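Local coordinates for NAD-dependent formate dehydrogenase gamma subunit (Cupriavidus necator, PDB 6VW7), which carries a [2Fe-2S] cluster in a thioredoxin-like domain of the cytosolic NAD-dependent formate dehydrogenase and probably takes part in its electron transfer to NAD, at residues A[34-39]-A[72-77]; A[80-85]-A[138-143]. All blocks are in the same frame, centred on the assembly; numbering follows the deposited sequence.

Interaction 1. Residues A[34-39]-A[72-77]; sequences ILHEIQ and HHFRQQ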
loop_
_atom_site.group_PDB
_atom_site.type_symbol
_atom_site.label_atom_id
_atom_site.label_comp_id
_atom_site.label_asym_id
_atom_site.label_seq_id
_atom_site.Cartn_x
_atom_site.Cartn_y
_atom_site.Cartn_z
ATOM N N ILE A 34 3.462 22.170 1.933
ATOM C CA ILE A 34 3.841 23.171 2.931
ATOM C C ILE A 34 3.548 22.649 4.332
ATOM O O ILE A 34 4.396 22.719 5.228
ATOM C CB ILE A 34 3.111 24.501 2.663
ATOM C CG1 ILE A 34 3.714 25.205 1.451
ATOM C CG2 ILE A 34 3.137 25.402 3.901
ATOM C CD1 ILE A 34 2.964 26.468 1.025
ATOM N N LEU A 35 2.348 22.098 4.536
ATOM C CA LEU A 35 1.978 21.602 5.858
ATOM C C LEU A 35 2.896 20.464 6.291
ATOM O O LEU A 35 3.279 20.383 7.462
ATOM C CB LEU A 35 0.511 21.148 5.864
ATOM C CG LEU A 35 -0.543 22.253 5.697
ATOM C CD1 LEU A 35 -1.986 21.667 5.589
ATOM C CD2 LEU A 35 -0.464 23.238 6.833
ATOM N N HIS A 36 3.254 19.573 5.358
ATOM C CA HIS A 36 4.215 18.510 5.659
ATOM C C HIS A 36 5.572 19.073 6.087
ATOM O O HIS A 36 6.182 18.594 7.052
ATOM C CB HIS A 36 4.391 17.603 4.443
ATOM C CG HIS A 36 3.300 16.582 4.288
ATOM N ND1 HIS A 36 2.974 15.685 5.284
ATOM C CD2 HIS A 36 2.464 16.319 3.255
ATOM C CE1 HIS A 36 1.994 14.902 4.864
ATOM N NE2 HIS A 36 1.658 15.275 3.642
ATOM N N GLU A 37 6.088 20.059 5.357
ATOM C CA GLU A 37 7.424 20.567 5.689
ATOM C C GLU A 37 7.434 21.285 7.037
ATOM O O GLU A 37 8.392 21.152 7.805
ATOM C CB GLU A 37 7.937 21.500 4.589
ATOM C CG GLU A 37 9.378 22.022 4.812
ATOM C CD GLU A 37 10.456 20.936 4.717
ATOM O OE1 GLU A 37 10.121 19.763 4.420
ATOM O OE2 GLU A 37 11.648 21.266 4.943
ATOM N N ILE A 38 6.378 22.045 7.343
ATOM C CA ILE A 38 6.251 22.667 8.662
ATOM C C ILE A 38 6.209 21.602 9.754
ATOM O O ILE A 38 6.975 21.651 10.719
ATOM C CB ILE A 38 5.006 23.574 8.724
ATOM C CG1 ILE A 38 5.106 24.708 7.699
ATOM C CG2 ILE A 38 4.864 24.152 10.131
ATOM C CD1 ILE A 38 3.837 25.594 7.604
ATOM N N GLN A 39 5.314 20.618 9.617
ATOM C CA GLN A 39 5.227 19.552 10.614
ATOM C C GLN A 39 6.529 18.755 10.703
ATOM O O GLN A 39 6.945 18.357 11.798
ATOM C CB GLN A 39 4.042 18.621 10.306
ATOM C CG GLN A 39 3.870 17.480 11.316
ATOM C CD GLN A 39 2.432 17.030 11.464
ATOM O OE1 GLN A 39 1.535 17.846 11.693
ATOM N NE2 GLN A 39 2.200 15.723 11.340
ATOM N N HIS A 72 -5.921 13.663 9.298
ATOM C CA HIS A 72 -5.503 13.137 10.593
ATOM C C HIS A 72 -3.991 13.149 10.775
ATOM O O HIS A 72 -3.512 13.136 11.912
ATOM C CB HIS A 72 -6.028 11.705 10.759
ATOM C CG HIS A 72 -7.525 11.604 10.776
ATOM N ND1 HIS A 72 -8.219 10.685 10.015
ATOM C CD2 HIS A 72 -8.459 12.291 11.475
ATOM C CE1 HIS A 72 -9.515 10.820 10.236
ATOM N NE2 HIS A 72 -9.687 11.785 11.120
ATOM N N HIS A 73 -3.227 13.130 9.686
ATOM C CA HIS A 73 -1.780 13.114 9.843
ATOM C C HIS A 73 -1.271 14.386 10.516
ATOM O O HIS A 73 -0.297 14.331 11.274
ATOM C CB HIS A 73 -1.102 12.909 8.484
ATOM C CG HIS A 73 0.393 12.966 8.536
ATOM N ND1 HIS A 73 1.166 11.897 8.934
ATOM C CD2 HIS A 73 1.256 13.966 8.241
ATOM C CE1 HIS A 73 2.445 12.240 8.895
ATOM N NE2 HIS A 73 2.525 13.486 8.469
ATOM N N PHE A 74 -1.941 15.520 10.311
ATOM C CA PHE A 74 -1.427 16.818 10.760
ATOM C C PHE A 74 -1.815 17.078 12.209
ATOM O O PHE A 74 -2.964 16.862 12.597
ATOM C CB PHE A 74 -1.961 17.948 9.872
ATOM C CG PHE A 74 -1.460 17.891 8.448
ATOM C CD1 PHE A 74 -0.112 17.704 8.180
ATOM C CD2 PHE A 74 -2.336 18.030 7.383
ATOM C CE1 PHE A 74 0.356 17.643 6.872
ATOM C CE2 PHE A 74 -1.878 17.970 6.072
ATOM C CZ PHE A 74 -0.545 17.770 5.810
ATOM N N ARG A 75 -0.870 17.542 13.017
ATOM C CA ARG A 75 -1.180 17.905 14.391
ATOM C C ARG A 75 -0.921 19.388 14.597
ATOM O O ARG A 75 -0.023 19.970 13.983
ATOM C CB ARG A 75 -0.396 17.062 15.410
ATOM C CG ARG A 75 1.077 16.873 15.144
ATOM C CD ARG A 75 1.676 15.891 16.158
ATOM N NE ARG A 75 1.214 14.521 15.952
ATOM C CZ ARG A 75 0.397 13.858 16.771
ATOM N NH1 ARG A 75 -0.060 14.428 17.880
ATOM N NH2 ARG A 75 0.042 12.617 16.483
ATOM N N GLN A 76 -1.750 19.998 15.439
ATOM C CA GLN A 76 -1.671 21.422 15.730
ATOM C C GLN A 76 -1.002 21.725 17.063
ATOM O O GLN A 76 -0.914 22.892 17.442
ATOM C CB GLN A 76 -3.072 22.040 15.685
ATOM C CG GLN A 76 -3.638 22.069 14.281
ATOM C CD GLN A 76 -5.066 22.573 14.213
ATOM O OE1 GLN A 76 -5.318 23.695 13.764
ATOM N NE2 GLN A 76 -6.015 21.735 14.640
ATOM N N GLN A 77 -0.560 20.707 17.791
ATOM C CA GLN A 77 0.181 20.869 19.030
ATOM C C GLN A 77 1.273 19.813 19.061
ATOM O O GLN A 77 1.107 18.737 18.478
ATOM C CB GLN A 77 -0.732 20.722 20.261
#
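In the N-terminal helical part of this complex I 24 kDa-type subunit, Gln39 and Leu35 of helix 31-42 meet Phe74 and its neighbours in the loop that leads to the thioredoxin-like sheet. The Gln39 amide, its CG anti to the backbone N (chi1 -179°), bonds the loop backbone through both polar atoms. Gln39 OE1 accepts from Arg75 N at 2.8 Å, N-H...O 166°. Gln39 NE2 donates to His73 O at 2.9 Å; that oxygen lies in the amide plane, whereas NE2 stands above the peptide carbonyl plane. The same NE2 passes over one face of the His73 ring. Next to this amide grip, Leu35 CB sits over the Phe74 ring in a CH-pi contact, 3.5 Å from Phe74 CZ and 25° off the ring normal. Phe74 turns its edge toward the face of His36, with Phe74 CE1 3.6 Å from His36 ND1, and His73 completes the aromatic cluster. Gly266 and Ala267 of the beta subunit pack on His36 and Phe74, while in one of its two conformers the Arg75 guanidinium forms a salt bridge with Glu124. Two bonds from one amide therefore tie down the backbone of the residues flanking Phe74.

Interaction 2. Residues A[80-85]-A[138-143]; sequences GRHVVQ and VMVGEQ
Gln85 and Met139 form a hydrogen-bonded antiparallel pair, the backbone core of the contact between strands 82-85 and 138-140, whose directions differ by 168°. These strands are neighbours in the mixed sheet of the thioredoxin-like domain, where 82-87 runs between 121-126 and 138-140. Gln85 N donates to Met139 O at 2.8 Å, nearly along the C=O axis, and Met139 N returns a bond to Gln85 O at 2.9 Å. Beyond the non-hydrogen-bonded pair Val84 with Val140, the ladder ends in a weak bond from Gly141 N to Val83 O, 3.4 Å, where a type II' turn from Val140 to Gln143 begins. CA-H...O contacts add to the ladder, the shortest from Val138 CA to Gln85 O at 3.2 Å.

Apolar packing fills one face. Val84 CG1 reaches Val138 CG1 at 3.7 Å, and Val84 CG2 lies beside Val140 CG2 at 4.0 Å; Phe153, Leu156 and Leu160 of helix 150-160 cover this side.

Polar contacts mark the other face. The Gln85 side chain, extended beyond CG (chi2 174°), donates from NE2 to a water at 2.8 Å. That water donates to Val83 O, at 2.8 Å, and to Gly141 O. Met139 runs beside Gln85, then bends at SD and packs on Leu129, a cluster-site residue, and on Pro229 of the beta subunit.

The water thus links strand 82-85 to the turn at Gly141, where the direct ladder weakens.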
loop_
_atom_site.group_PDB
_atom_site.type_symbol
_atom_site.label_atom_id
_atom_site.label_comp_id
_atom_site.label_asym_id
_atom_site.label_seq_id
_atom_site.Cartn_x
_atom_site.Cartn_y
_atom_site.Cartn_z
ATOM N N GLY A 80 4.380 13.972 22.042
ATOM C CA GLY A 80 5.446 13.590 22.954
ATOM C C GLY A 80 6.726 13.321 22.196
ATOM O O GLY A 80 6.757 13.515 20.978
ATOM N N ARG A 81 7.786 12.877 22.884
ATOM C CA ARG A 81 9.060 12.641 22.204
ATOM C C ARG A 81 8.907 11.621 21.078
ATOM O O ARG A 81 9.479 11.797 19.995
ATOM C CB ARG A 81 10.122 12.182 23.210
ATOM C CG ARG A 81 11.594 12.586 22.894
ATOM C CD ARG A 81 11.975 12.261 21.452
ATOM N NE ARG A 81 13.403 12.166 21.167
ATOM C CZ ARG A 81 13.889 11.853 19.967
ATOM N NH1 ARG A 81 13.062 11.616 18.951
ATOM N NH2 ARG A 81 15.200 11.780 19.778
ATOM N N HIS A 82 8.138 10.553 21.305
ATOM C CA HIS A 82 7.951 9.496 20.316
ATOM C C HIS A 82 6.465 9.295 20.038
ATOM O O HIS A 82 5.664 9.194 20.973
ATOM C CB HIS A 82 8.564 8.185 20.803
ATOM C CG HIS A 82 10.014 8.292 21.141
ATOM N ND1 HIS A 82 10.997 8.349 20.178
ATOM C CD2 HIS A 82 10.649 8.354 22.335
ATOM C CE1 HIS A 82 12.176 8.451 20.763
ATOM N NE2 HIS A 82 11.993 8.457 22.072
ATOM N N VAL A 83 6.104 9.239 18.759
ATOM C CA VAL A 83 4.755 8.887 18.333
ATOM C C VAL A 83 4.768 7.405 17.990
ATOM O O VAL A 83 5.414 6.983 17.021
ATOM C CB VAL A 83 4.282 9.724 17.136
ATOM C CG1 VAL A 83 2.895 9.266 16.708
ATOM C CG2 VAL A 83 4.265 11.195 17.482
ATOM N N VAL A 84 4.066 6.617 18.788
ATOM C CA VAL A 84 3.940 5.181 18.579
ATOM C C VAL A 84 2.584 4.941 17.924
ATOM O O VAL A 84 1.551 5.205 18.544
ATOM C CB VAL A 84 4.055 4.411 19.901
ATOM C CG1 VAL A 84 3.884 2.917 19.660
ATOM C CG2 VAL A 84 5.381 4.699 20.567
ATOM N N GLN A 85 2.584 4.483 16.665
ATOM C CA GLN A 85 1.363 4.164 15.923
ATOM C C GLN A 85 1.117 2.664 15.977
ATOM O O GLN A 85 1.988 1.880 15.586
ATOM C CB GLN A 85 1.451 4.613 14.462
ATOM C CG GLN A 85 1.729 6.095 14.283
ATOM C CD GLN A 85 1.945 6.457 12.827
ATOM O OE1 GLN A 85 1.012 6.442 12.042
ATOM N NE2 GLN A 85 3.174 6.794 12.468
ATOM N N VAL A 138 3.447 -2.040 14.280
ATOM C CA VAL A 138 3.637 -0.796 15.016
ATOM C C VAL A 138 4.713 0.011 14.303
ATOM O O VAL A 138 5.696 -0.551 13.813
ATOM C CB VAL A 138 4.026 -1.057 16.490
ATOM C CG1 VAL A 138 4.447 0.240 17.187
ATOM C CG2 VAL A 138 2.861 -1.697 17.244
ATOM N N MET A 139 4.518 1.324 14.228
ATOM C CA MET A 139 5.532 2.239 13.724
ATOM C C MET A 139 5.872 3.266 14.797
ATOM O O MET A 139 4.971 3.860 15.398
ATOM C CB MET A 139 5.057 2.958 12.454
ATOM C CG MET A 139 6.161 3.826 11.783
ATOM S SD MET A 139 5.620 4.389 10.147
ATOM C CE MET A 139 6.682 3.446 9.080
ATOM N N VAL A 140 7.165 3.480 15.029
ATOM C CA VAL A 140 7.642 4.512 15.943
ATOM C C VAL A 140 8.515 5.456 15.132
ATOM O O VAL A 140 9.598 5.072 14.668
ATOM C CB VAL A 140 8.408 3.937 17.138
ATOM C CG1 VAL A 140 8.737 5.058 18.114
ATOM C CG2 VAL A 140 7.588 2.848 17.817
ATOM N N GLY A 141 8.041 6.683 14.953
ATOM C CA GLY A 141 8.664 7.600 14.033
ATOM C C GLY A 141 8.492 7.037 12.642
ATOM O O GLY A 141 7.386 7.034 12.095
ATOM N N GLU A 142 9.577 6.530 12.068
ATOM C CA GLU A 142 9.512 5.797 10.813
ATOM C C GLU A 142 10.088 4.393 10.947
ATOM O O GLU A 142 10.351 3.739 9.930
ATOM C CB GLU A 142 10.202 6.603 9.701
ATOM C CG GLU A 142 9.493 7.956 9.477
ATOM C CD GLU A 142 10.106 8.849 8.392
ATOM O OE1 GLU A 142 11.233 8.575 7.919
ATOM O OE2 GLU A 142 9.417 9.817 7.989
ATOM N N GLN A 143 10.286 3.908 12.172
ATOM C CA GLN A 143 10.801 2.562 12.399
ATOM C C GLN A 143 9.643 1.579 12.584
ATOM O O GLN A 143 8.827 1.737 13.500
ATOM C CB GLN A 143 11.723 2.532 13.614
ATOM C CG GLN A 143 12.983 3.456 13.515
ATOM C CD GLN A 143 13.345 3.883 12.077
ATOM O OE1 GLN A 143 13.802 3.076 11.262
ATOM N NE2 GLN A 143 13.143 5.166 11.775
HETATM O O HOH W 1 5.175 7.454 14.318
#

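Overall arrangement
Both contacts are partly buried, but they hold different elements, in series along the chain with centres 15 Å apart. Interaction 1 belongs to the helical N-terminal part and joins a helix to an irregular loop, and there a side-chain amide supplies the hydrogen bonds and aromatic rings much of the packing. Interaction 2 lies within the mixed sheet, where backbone atoms supply most of the bonds and branched aliphatic groups pack beneath helix 150-160. The chain between 77 and 80 connects them, and in one conformer Arg75 also reaches strand 121-126. The beta subunit packs against residues of both, chiefly the histidines and Phe74 in 34-39/72-77, and Met139 and Glu142 in 80-85/138-143.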